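Local coordinates for trypsin-resistant surface T6 protein (Streptococcus pyogenes serotype M6, PDB 4P0D), which probably polymerises as the backbone pilin of the surface pili, which are thought to be attached covalently to cell-wall peptidoglycan through a sorting signal, at residues Ala63-Asn67 with Asn287-Gly291; Val211-Gly215 with Asp250-Ser254; Ile235-Val239 with Asn296-Lys300. The protein carries 1 engineered substitution. All blocks are in the same frame, centred on the assembly; numbering follows the deposited sequence. Where two conformers were deposited one is given.

Interaction 1 (Ala63-Asn67 with Asn287-Gly291); sequences ANGIN and NPTKG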
ATOM      1  N   ALA A  63     -19.598  11.723  24.109  1.00 17.60           N
ATOM      2  CA  ALA A  63     -18.660  10.607  23.910  1.00 18.16           C
ATOM      3  C   ALA A  63     -17.222  11.090  24.010  1.00 18.46           C
ATOM      4  O   ALA A  63     -16.388  10.443  24.652  1.00 19.29           O
ATOM      5  CB  ALA A  63     -18.903   9.925  22.562  1.00 18.06           C
ATOM      6  N   ASN A  64     -16.927  12.224  23.374  1.00 19.01           N
ATOM      7  CA  ASN A  64     -15.597  12.843  23.506  1.00 18.97           C
ATOM      8  C   ASN A  64     -15.238  12.999  24.993  1.00 18.85           C
ATOM      9  O   ASN A  64     -14.145  12.629  25.423  1.00 20.05           O
ATOM     10  CB  ASN A  64     -15.540  14.201  22.785  1.00 19.09           C
ATOM     11  CG  ASN A  64     -15.694  14.083  21.274  1.00 19.47           C
ATOM     12  OD1 ASN A  64     -15.539  13.002  20.696  1.00 20.37           O
ATOM     13  ND2 ASN A  64     -16.021  15.186  20.631  1.00 19.02           N
ATOM     14  N   GLY A  65     -16.183  13.507  25.777  1.00 19.20           N
ATOM     15  CA  GLY A  65     -15.958  13.793  27.199  1.00 19.09           C
ATOM     16  C   GLY A  65     -15.742  12.543  28.015  1.00 19.51           C
ATOM     17  O   GLY A  65     -14.931  12.522  28.935  1.00 19.69           O
ATOM     18  N   ILE A  66     -16.473  11.486  27.672  1.00 20.08           N
ATOM     19  CA  ILE A  66     -16.317  10.199  28.322  1.00 19.68           C
ATOM     20  C   ILE A  66     -14.916   9.656  28.087  1.00 21.26           C
ATOM     21  O   ILE A  66     -14.272   9.130  29.004  1.00 20.56           O
ATOM     22  CB  ILE A  66     -17.380   9.194  27.819  1.00 19.03           C
ATOM     23  CG1 ILE A  66     -18.751   9.600  28.362  1.00 19.07           C
ATOM     24  CG2 ILE A  66     -17.030   7.776  28.236  1.00 19.15           C
ATOM     25  CD1 ILE A  66     -19.906   8.740  27.921  1.00 19.69           C
ATOM     26  N   ASN A  67     -14.450   9.755  26.846  1.00 21.29           N
ATOM     27  CA  ASN A  67     -13.133   9.231  26.497  1.00 20.93           C
ATOM     28  C   ASN A  67     -11.955  10.033  27.040  1.00 21.36           C
ATOM     29  O   ASN A  67     -10.906   9.460  27.306  1.00 20.88           O
ATOM     30  CB  ASN A  67     -13.032   9.044  24.980  1.00 21.00           C
ATOM     31  CG  ASN A  67     -13.655   7.743  24.531  1.00 20.21           C
ATOM     32  OD1 ASN A  67     -13.392   6.703  25.127  1.00 20.83           O
ATOM     33  ND2 ASN A  67     -14.472   7.786  23.489  1.00 20.17           N
ATOM     34  N   ASN A 287     -12.245   4.631  16.484  1.00 17.28           N
ATOM     35  CA  ASN A 287     -12.810   5.095  17.745  1.00 16.78           C
ATOM     36  C   ASN A 287     -12.698   6.606  17.720  1.00 15.97           C
ATOM     37  O   ASN A 287     -11.899   7.193  18.453  1.00 14.90           O
ATOM     38  CB  ASN A 287     -12.045   4.473  18.913  1.00 17.25           C
ATOM     39  CG  ASN A 287     -12.768   4.606  20.241  1.00 17.75           C
ATOM     40  OD1 ASN A 287     -13.881   5.138  20.332  1.00 19.75           O
ATOM     41  ND2 ASN A 287     -12.126   4.130  21.283  1.00 18.36           N
ATOM     42  N   PRO A 288     -13.489   7.251  16.842  1.00 15.46           N
ATOM     43  CA  PRO A 288     -13.223   8.645  16.542  1.00 15.87           C
ATOM     44  C   PRO A 288     -13.526   9.642  17.679  1.00 16.97           C
ATOM     45  O   PRO A 288     -13.194  10.826  17.551  1.00 16.76           O
ATOM     46  CB  PRO A 288     -14.134   8.922  15.332  1.00 15.77           C
ATOM     47  CG  PRO A 288     -14.465   7.568  14.772  1.00 15.44           C
ATOM     48  CD  PRO A 288     -14.603   6.747  16.026  1.00 15.60           C
ATOM     49  N   THR A 289     -14.189   9.192  18.744  1.00 17.89           N
ATOM     50  CA  THR A 289     -14.452  10.071  19.883  1.00 18.52           C
ATOM     51  C   THR A 289     -13.350   9.964  20.940  1.00 18.26           C
ATOM     52  O   THR A 289     -13.471  10.513  22.017  1.00 18.90           O
ATOM     53  CB  THR A 289     -15.854   9.847  20.505  1.00 18.55           C
ATOM     54  OG1 THR A 289     -15.930   8.549  21.120  1.00 18.96           O
ATOM     55  CG2 THR A 289     -16.921   9.988  19.457  1.00 18.77           C
ATOM     56  N   LYS A 290     -12.268   9.275  20.615  1.00 19.74           N
ATOM     57  CA  LYS A 290     -11.141   9.099  21.517  1.00 20.76           C
ATOM     58  C   LYS A 290      -9.871   9.613  20.862  1.00 21.98           C
ATOM     59  O   LYS A 290      -9.645   9.362  19.682  1.00 20.81           O
ATOM     60  CB  LYS A 290     -10.965   7.618  21.851  1.00 22.27           C
ATOM     61  CG  LYS A 290      -9.771   7.287  22.750  1.00 23.53           C
ATOM     62  CD  LYS A 290      -9.690   5.779  22.983  1.00 25.84           C
ATOM     63  CE  LYS A 290      -8.421   5.366  23.715  1.00 26.87           C
ATOM     64  NZ  LYS A 290      -7.204   5.702  22.923  1.00 27.43           N
ATOM     65  N   GLY A 291      -9.033  10.299  21.645  1.00 21.85           N
ATOM     66  CA  GLY A 291      -7.750  10.783  21.163  1.00 22.08           C
ATOM     67  C   GLY A 291      -7.854  12.031  20.293  1.00 22.21           C
ATOM     68  O   GLY A 291      -8.701  12.901  20.517  1.00 22.35           O
TER
HETATM   69  O   HOH W   1     -12.059  12.198  23.826  1.00 19.16           O
HETATM   70  O   HOH W   2     -13.407   4.034  23.973  1.00 26.52           O
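T289 and N67 bury the most area here, with N64 next. T289 sits at the third position of a type I beta turn, N287 to K290, closed by K290 N to N287 O at 3.0 Å, and faces helix 56-68. Its OG1 lies between the backbone N and the carbonyl carbon (chi1 67°), which brings the hydroxyl round to N67. The N67 amide reaches across at about a right angle: ND2 gives weak hydrogen bonds to T289 OG1 (2.9 Å) and T289 O (3.3 Å), both well bent. T289 O is further approached by the CA-H of N64, nearly straight, with CA to O 3.5 Å, and by a water 2.8 Å away that also donates to N64 O. A second water joins N67 OD1 to N287 ND2. N64 OD1 rests against T289 CB at 3.2 Å, while its ND2 is held by E186 O. Methyl-to-hydroxyl packing completes the contact, A63 CB lying 3.6 Å from T289 OG1, with L99 of strand 94-101 beside both residues. Here helix 56-68 of the Ig-like N-terminal domain packs against a beta turn at the start of the loop that connects strands 276-285 and 307-316 of the Cna-B-like middle domain, an interdomain contact.

Interaction 2 (Val211-Gly215 with Asp250-Ser254); sequences VEWKG and DSLES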
ATOM      1  N   VAL A 211      -2.060  14.273  -6.933  1.00 16.01           N
ATOM      2  CA  VAL A 211      -3.289  14.057  -6.208  1.00 15.51           C
ATOM      3  C   VAL A 211      -4.389  14.705  -7.044  1.00 15.79           C
ATOM      4  O   VAL A 211      -4.261  15.865  -7.432  1.00 16.84           O
ATOM      5  CB  VAL A 211      -3.219  14.706  -4.799  1.00 14.80           C
ATOM      6  CG1 VAL A 211      -4.563  14.684  -4.126  1.00 14.82           C
ATOM      7  CG2 VAL A 211      -2.183  14.029  -3.919  1.00 14.88           C
ATOM      8  N   GLU A 212      -5.436  13.947  -7.367  0.70 15.71           N
ATOM      9  CA  GLU A 212      -6.638  14.483  -7.996  0.70 16.24           C
ATOM     10  C   GLU A 212      -7.748  14.409  -6.960  0.70 16.04           C
ATOM     11  O   GLU A 212      -7.834  13.454  -6.196  0.70 16.34           O
ATOM     12  CB  GLU A 212      -7.014  13.700  -9.270  0.70 16.80           C
ATOM     13  CG  GLU A 212      -8.404  13.986  -9.864  0.70 17.06           C
ATOM     14  CD  GLU A 212      -9.474  12.964  -9.465  0.70 18.22           C
ATOM     15  OE1 GLU A 212      -9.252  11.763  -9.762  0.70 19.69           O
ATOM     16  OE2 GLU A 212     -10.537  13.344  -8.875  0.70 16.83           O
ATOM     17  N   TRP A 213      -8.574  15.438  -6.921  1.00 15.65           N
ATOM     18  CA  TRP A 213      -9.709  15.505  -5.998  1.00 16.10           C
ATOM     19  C   TRP A 213     -10.790  16.342  -6.682  1.00 17.25           C
ATOM     20  O   TRP A 213     -10.511  17.415  -7.220  1.00 15.72           O
ATOM     21  CB  TRP A 213      -9.281  16.140  -4.679  1.00 16.11           C
ATOM     22  CG  TRP A 213     -10.409  16.340  -3.686  1.00 16.99           C
ATOM     23  CD1 TRP A 213     -11.058  15.388  -2.965  1.00 17.16           C
ATOM     24  CD2 TRP A 213     -10.988  17.582  -3.320  1.00 17.86           C
ATOM     25  NE1 TRP A 213     -12.022  15.963  -2.171  1.00 17.90           N
ATOM     26  CE2 TRP A 213     -11.987  17.318  -2.361  1.00 18.09           C
ATOM     27  CE3 TRP A 213     -10.741  18.901  -3.689  1.00 18.02           C
ATOM     28  CZ2 TRP A 213     -12.752  18.330  -1.783  1.00 18.53           C
ATOM     29  CZ3 TRP A 213     -11.502  19.896  -3.125  1.00 18.87           C
ATOM     30  CH2 TRP A 213     -12.492  19.607  -2.177  1.00 18.70           C
ATOM     31  N   LYS A 214     -12.010  15.820  -6.680  1.00 19.05           N
ATOM     32  CA  LYS A 214     -13.139  16.435  -7.390  1.00 20.90           C
ATOM     33  C   LYS A 214     -12.842  16.711  -8.866  1.00 20.28           C
ATOM     34  O   LYS A 214     -13.304  17.699  -9.411  1.00 19.90           O
ATOM     35  CB  LYS A 214     -13.568  17.731  -6.685  1.00 22.55           C
ATOM     36  CG  LYS A 214     -14.197  17.487  -5.321  1.00 24.31           C
ATOM     37  CD  LYS A 214     -15.192  18.574  -4.939  1.00 25.60           C
ATOM     38  CE  LYS A 214     -14.576  19.958  -5.032  1.00 26.65           C
ATOM     39  NZ  LYS A 214     -15.267  20.918  -4.133  1.00 28.15           N
ATOM     40  N   GLY A 215     -12.061  15.847  -9.504  1.00 18.77           N
ATOM     41  CA  GLY A 215     -11.743  16.011 -10.907  1.00 18.51           C
ATOM     42  C   GLY A 215     -10.809  17.175 -11.208  1.00 18.16           C
ATOM     43  O   GLY A 215     -10.759  17.641 -12.342  1.00 17.60           O
ATOM     44  N   ASP A 250     -12.289  17.223   6.950  1.00 18.63           N
ATOM     45  CA  ASP A 250     -13.364  18.170   6.679  1.00 21.06           C
ATOM     46  C   ASP A 250     -13.234  18.796   5.279  1.00 21.25           C
ATOM     47  O   ASP A 250     -14.252  18.976   4.596  1.00 24.16           O
ATOM     48  CB  ASP A 250     -13.456  19.232   7.785  1.00 22.82           C
ATOM     49  CG  ASP A 250     -13.945  18.655   9.115  1.00 24.98           C
ATOM     50  OD1 ASP A 250     -14.624  17.615   9.111  1.00 25.49           O
ATOM     51  OD2 ASP A 250     -13.656  19.244  10.175  1.00 26.95           O
ATOM     52  N   SER A 251     -11.999  19.073   4.841  0.70 20.26           N
ATOM     53  CA  SER A 251     -11.756  19.696   3.529  0.70 19.77           C
ATOM     54  C   SER A 251     -12.087  18.799   2.327  0.70 19.48           C
ATOM     55  O   SER A 251     -12.169  19.279   1.195  0.70 18.00           O
ATOM     56  CB  SER A 251     -10.291  20.139   3.410  0.70 20.71           C
ATOM     57  OG  SER A 251      -9.448  19.035   3.095  0.70 20.42           O
ATOM     58  N   LEU A 252     -12.245  17.499   2.565  1.00 19.14           N
ATOM     59  CA  LEU A 252     -12.511  16.547   1.478  1.00 18.58           C
ATOM     60  C   LEU A 252     -13.961  16.532   1.005  1.00 19.19           C
ATOM     61  O   LEU A 252     -14.249  16.040  -0.095  1.00 17.76           O
ATOM     62  CB  LEU A 252     -12.067  15.139   1.862  1.00 18.29           C
ATOM     63  CG  LEU A 252     -10.588  14.949   2.216  1.00 17.58           C
ATOM     64  CD1 LEU A 252     -10.282  13.477   2.472  1.00 17.52           C
ATOM     65  CD2 LEU A 252      -9.669  15.505   1.134  1.00 17.59           C
ATOM     66  N   GLU A 253     -14.880  17.084   1.806  1.00 20.11           N
ATOM     67  CA  GLU A 253     -16.302  17.121   1.435  1.00 21.12           C
ATOM     68  C   GLU A 253     -16.815  15.716   1.079  1.00 21.16           C
ATOM     69  O   GLU A 253     -17.550  15.549   0.115  1.00 20.12           O
ATOM     70  CB  GLU A 253     -16.544  18.089   0.253  1.00 23.27           C
ATOM     71  CG  GLU A 253     -16.194  19.536   0.531  1.00 24.05           C
ATOM     72  CD  GLU A 253     -16.082  20.390  -0.714  1.00 26.60           C
ATOM     73  OE1 GLU A 253     -16.577  20.022  -1.812  1.00 28.67           O
ATOM     74  OE2 GLU A 253     -15.480  21.466  -0.588  1.00 28.25           O
ATOM     75  N   SER A 254     -16.366  14.713   1.827  1.00 21.28           N
ATOM     76  CA  SER A 254     -16.748  13.308   1.610  1.00 22.25           C
ATOM     77  C   SER A 254     -16.449  12.756   0.202  1.00 21.63           C
ATOM     78  O   SER A 254     -17.086  11.803  -0.243  1.00 21.28           O
ATOM     79  CB  SER A 254     -18.232  13.106   1.945  1.00 24.16           C
ATOM     80  OG  SER A 254     -18.565  13.719   3.185  1.00 25.02           O
TER
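W213 points its indole N-H at L252 O, and K214 stretches to E253, both from the tip of a beta hairpin in the Cna-B-like domain. Strand 202-213 turns there into strand 216-220, and K214 and G215 both have left-handed backbone angles, consistent with a type I' turn. The ring of W213 reaches the loop after strand 242-247 because chi1 (176°) sets CG opposite the backbone N. W213 NE1 donates to L252 O at 3.0 Å, with the acceptor almost exactly in the ring plane but the N-H line bent to 136°; a weaker bond to I255 O shares the same N-H. The benzene end of the ring reaches S251 O, 3.2 Å from W213 CZ2, so neighbouring carbonyls border the polar and the apolar parts of one indole. L252 adds CD2, 4.3 Å from W213 CD1, and I233 of strand 231-238 touches both residues.

K214 folds back over its neighbour: CG stands 3.6 Å above the W213 ring plane, over the ring centre. Beyond CG the chain bends at chi3, which carries NZ past the indole to the carboxylate of E253, itself extended and crossing the lysine at about a right angle. E229 OE2 is a second salt-bridge partner of the ammonium. K214 NZ meets E253 OE1 at 2.8 Å, on the syn side and 27° out of the carboxylate plane.

Interaction 3 (Ile235-Val239 with Asn296-Lys300); sequences IAKEV and NLDKK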
ATOM      1  N   ILE A 235      -1.223  17.368   3.293  1.00 16.17           N
ATOM      2  CA  ILE A 235       0.208  17.665   3.261  1.00 16.15           C
ATOM      3  C   ILE A 235       0.941  16.345   3.065  1.00 16.03           C
ATOM      4  O   ILE A 235       0.626  15.336   3.718  1.00 15.42           O
ATOM      5  CB  ILE A 235       0.709  18.306   4.565  1.00 17.10           C
ATOM      6  CG1 ILE A 235      -0.118  19.541   4.937  1.00 18.19           C
ATOM      7  CG2 ILE A 235       2.165  18.726   4.440  1.00 16.62           C
ATOM      8  CD1 ILE A 235       0.358  20.181   6.217  1.00 19.22           C
ATOM      9  N   ALA A 236       1.914  16.374   2.160  1.00 15.38           N
ATOM     10  CA  ALA A 236       2.704  15.231   1.798  1.00 15.23           C
ATOM     11  C   ALA A 236       4.147  15.445   2.186  1.00 16.57           C
ATOM     12  O   ALA A 236       4.639  16.595   2.158  1.00 16.36           O
ATOM     13  CB  ALA A 236       2.614  15.020   0.299  1.00 15.10           C
ATOM     14  N   LYS A 237       4.829  14.341   2.494  1.00 16.18           N
ATOM     15  CA  LYS A 237       6.256  14.349   2.803  1.00 17.49           C
ATOM     16  C   LYS A 237       6.927  13.071   2.321  1.00 16.58           C
ATOM     17  O   LYS A 237       6.368  11.976   2.441  1.00 15.55           O
ATOM     18  CB  LYS A 237       6.466  14.499   4.305  1.00 19.43           C
ATOM     19  CG  LYS A 237       7.895  14.741   4.770  1.00 22.50           C
ATOM     20  CD  LYS A 237       7.952  14.612   6.298  1.00 24.54           C
ATOM     21  CE  LYS A 237       9.189  15.275   6.853  1.00 27.29           C
ATOM     22  NZ  LYS A 237      10.412  14.611   6.333  1.00 29.52           N
ATOM     23  N   GLU A 238       8.132  13.231   1.778  1.00 15.98           N
ATOM     24  CA  GLU A 238       8.955  12.122   1.354  1.00 16.26           C
ATOM     25  C   GLU A 238       9.623  11.498   2.570  1.00 16.83           C
ATOM     26  O   GLU A 238      10.322  12.186   3.319  1.00 16.90           O
ATOM     27  CB  GLU A 238      10.022  12.592   0.367  1.00 16.00           C
ATOM     28  CG  GLU A 238      10.818  11.460  -0.269  1.00 15.72           C
ATOM     29  CD  GLU A 238      11.844  11.932  -1.298  1.00 16.47           C
ATOM     30  OE1 GLU A 238      11.980  13.154  -1.485  1.00 16.45           O
ATOM     31  OE2 GLU A 238      12.487  11.075  -1.934  1.00 15.68           O
ATOM     32  N   VAL A 239       9.425  10.198   2.753  1.00 16.45           N
ATOM     33  CA  VAL A 239       9.993   9.474   3.883  1.00 17.17           C
ATOM     34  C   VAL A 239      10.480   8.120   3.394  1.00 17.75           C
ATOM     35  O   VAL A 239       9.712   7.355   2.819  1.00 17.31           O
ATOM     36  CB  VAL A 239       8.948   9.255   5.003  1.00 17.21           C
ATOM     37  CG1 VAL A 239       9.565   8.511   6.185  1.00 17.20           C
ATOM     38  CG2 VAL A 239       8.382  10.590   5.452  1.00 16.95           C
ATOM     39  N   ASN A 296       1.203  13.645  12.020  1.00 19.79           N
ATOM     40  CA  ASN A 296       2.645  13.747  11.994  1.00 19.54           C
ATOM     41  C   ASN A 296       3.147  13.059  10.717  1.00 18.21           C
ATOM     42  O   ASN A 296       2.923  11.878  10.543  1.00 17.35           O
ATOM     43  CB  ASN A 296       3.231  13.056  13.225  1.00 19.56           C
ATOM     44  CG  ASN A 296       4.741  13.167  13.300  1.00 20.65           C
ATOM     45  OD1 ASN A 296       5.462  12.812  12.355  1.00 22.59           O
ATOM     46  ND2 ASN A 296       5.231  13.607  14.442  1.00 19.44           N
ATOM     47  N   LEU A 297       3.813  13.796   9.833  1.00 18.10           N
ATOM     48  CA  LEU A 297       4.244  13.239   8.547  1.00 18.40           C
ATOM     49  C   LEU A 297       5.613  12.580   8.575  1.00 18.09           C
ATOM     50  O   LEU A 297       5.989  11.930   7.615  1.00 17.91           O
ATOM     51  CB  LEU A 297       4.261  14.327   7.493  1.00 18.93           C
ATOM     52  CG  LEU A 297       2.911  14.931   7.156  1.00 19.13           C
ATOM     53  CD1 LEU A 297       3.134  15.928   6.041  1.00 19.69           C
ATOM     54  CD2 LEU A 297       1.936  13.841   6.744  1.00 19.77           C
ATOM     55  N   ASP A 298       6.360  12.729   9.667  1.00 18.39           N
ATOM     56  CA  ASP A 298       7.646  12.054   9.789  1.00 19.27           C
ATOM     57  C   ASP A 298       7.475  10.555   9.926  1.00 20.42           C
ATOM     58  O   ASP A 298       8.347   9.802   9.538  1.00 20.39           O
ATOM     59  CB  ASP A 298       8.442  12.546  11.005  1.00 19.24           C
ATOM     60  CG  ASP A 298       8.797  13.999  10.904  1.00 20.04           C
ATOM     61  OD1 ASP A 298       9.029  14.451   9.767  1.00 19.13           O
ATOM     62  OD2 ASP A 298       8.809  14.686  11.944  1.00 18.73           O
ATOM     63  N   LYS A 299       6.359  10.128  10.493  1.00 21.03           N
ATOM     64  CA  LYS A 299       6.225   8.765  10.917  1.00 22.91           C
ATOM     65  C   LYS A 299       4.760   8.415  10.977  1.00 22.79           C
ATOM     66  O   LYS A 299       3.966   9.093  11.652  1.00 20.75           O
ATOM     67  CB  LYS A 299       6.835   8.600  12.308  1.00 25.13           C
ATOM     68  CG  LYS A 299       6.843   7.170  12.836  1.00 28.79           C
ATOM     69  CD  LYS A 299       6.987   7.158  14.356  1.00 30.47           C
ATOM     70  CE  LYS A 299       6.634   5.804  14.956  1.00 32.07           C
ATOM     71  NZ  LYS A 299       7.434   4.707  14.341  1.00 32.66           N
ATOM     72  N   LYS A 300       4.407   7.347  10.280  1.00 22.06           N
ATOM     73  CA  LYS A 300       3.033   6.890  10.276  1.00 23.20           C
ATOM     74  C   LYS A 300       2.620   6.455  11.685  1.00 22.93           C
ATOM     75  O   LYS A 300       3.455   6.082  12.495  1.00 21.86           O
ATOM     76  CB  LYS A 300       2.832   5.797   9.239  1.00 23.86           C
ATOM     77  CG  LYS A 300       3.565   4.518   9.528  1.00 24.30           C
ATOM     78  CD  LYS A 300       3.771   3.754   8.236  1.00 25.26           C
ATOM     79  CE  LYS A 300       4.555   2.477   8.483  1.00 25.85           C
ATOM     80  NZ  LYS A 300       4.616   1.659   7.240  1.00 26.91           N
TER
HETATM   81  O   HOH W   3      10.974  12.724   8.172  1.00 32.88           O
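L297 lies against the strand at I235 and K237, and it has the largest buried area of the contact. Its CD1 branch does the closest touching: L297 CD1 is 3.4 Å from I235 CG2, tighter than a usual carbon-carbon contact, with the two side chains at about a right angle. Further back, L297 CB and K237 CB meet at 3.9 Å. The leucine carbonyl is flanked by aliphatic carbon, V239 CG2 approaching L297 O to 3.5 Å and K237 CD lying on it as well. K237 then runs on, extended to its bend at chi4, to D298. There K237 CE comes within 3.0 Å of D298 OD1, whereas K237 NZ forms a long salt bridge to OD1 at 3.7 Å. A water bridges that gap, accepting from K237 NZ at 2.7 Å and donating to D298 OD1 at 3.1 Å. Both residues also touch a crystal neighbour, so this surface pairing may depend partly on the lattice.

The strand, 231-238, is paired antiparallel with 242-247 in the Cna-B-like domain, I235 with S246 and K237 with N244, and the loop lies on the outward face of this hairpin; A236 points the other way, onto L209 and L245. N244 also fixes the loop, its ND2 donating to L297 O.

Within the loop, N296 OD1 accepts a weak bond from D298 N at 2.8 Å, an Asx turn that spans L297 and probably helps to shape the loop there. N296 O is held in turn by Y193 OH, and just beyond D298, K300 NZ is paired with E281 on strand 276-285.

Along the chain the segments come in the order 63-67, 211-215, 235-239, 250-254, 287-291, 296-300, so interaction 3 crosses both others in sequence, while interaction 2 falls wholly between the two segments of interaction 1. Interactions 2 and 3 share the middle domain and strand 231-238, which reaches the former through I233; their centres are 19 Å apart, with nearest atoms about 6 Å apart. Interaction 1 lies 26 Å and 25 Å, centre to centre, from interactions 2 and 3. The loop between strands 276-285 and 307-316 links interactions 1 and 3: its start meets the N-terminal domain's helix, and its continuation lies on the middle domain, tying two pilin modules together.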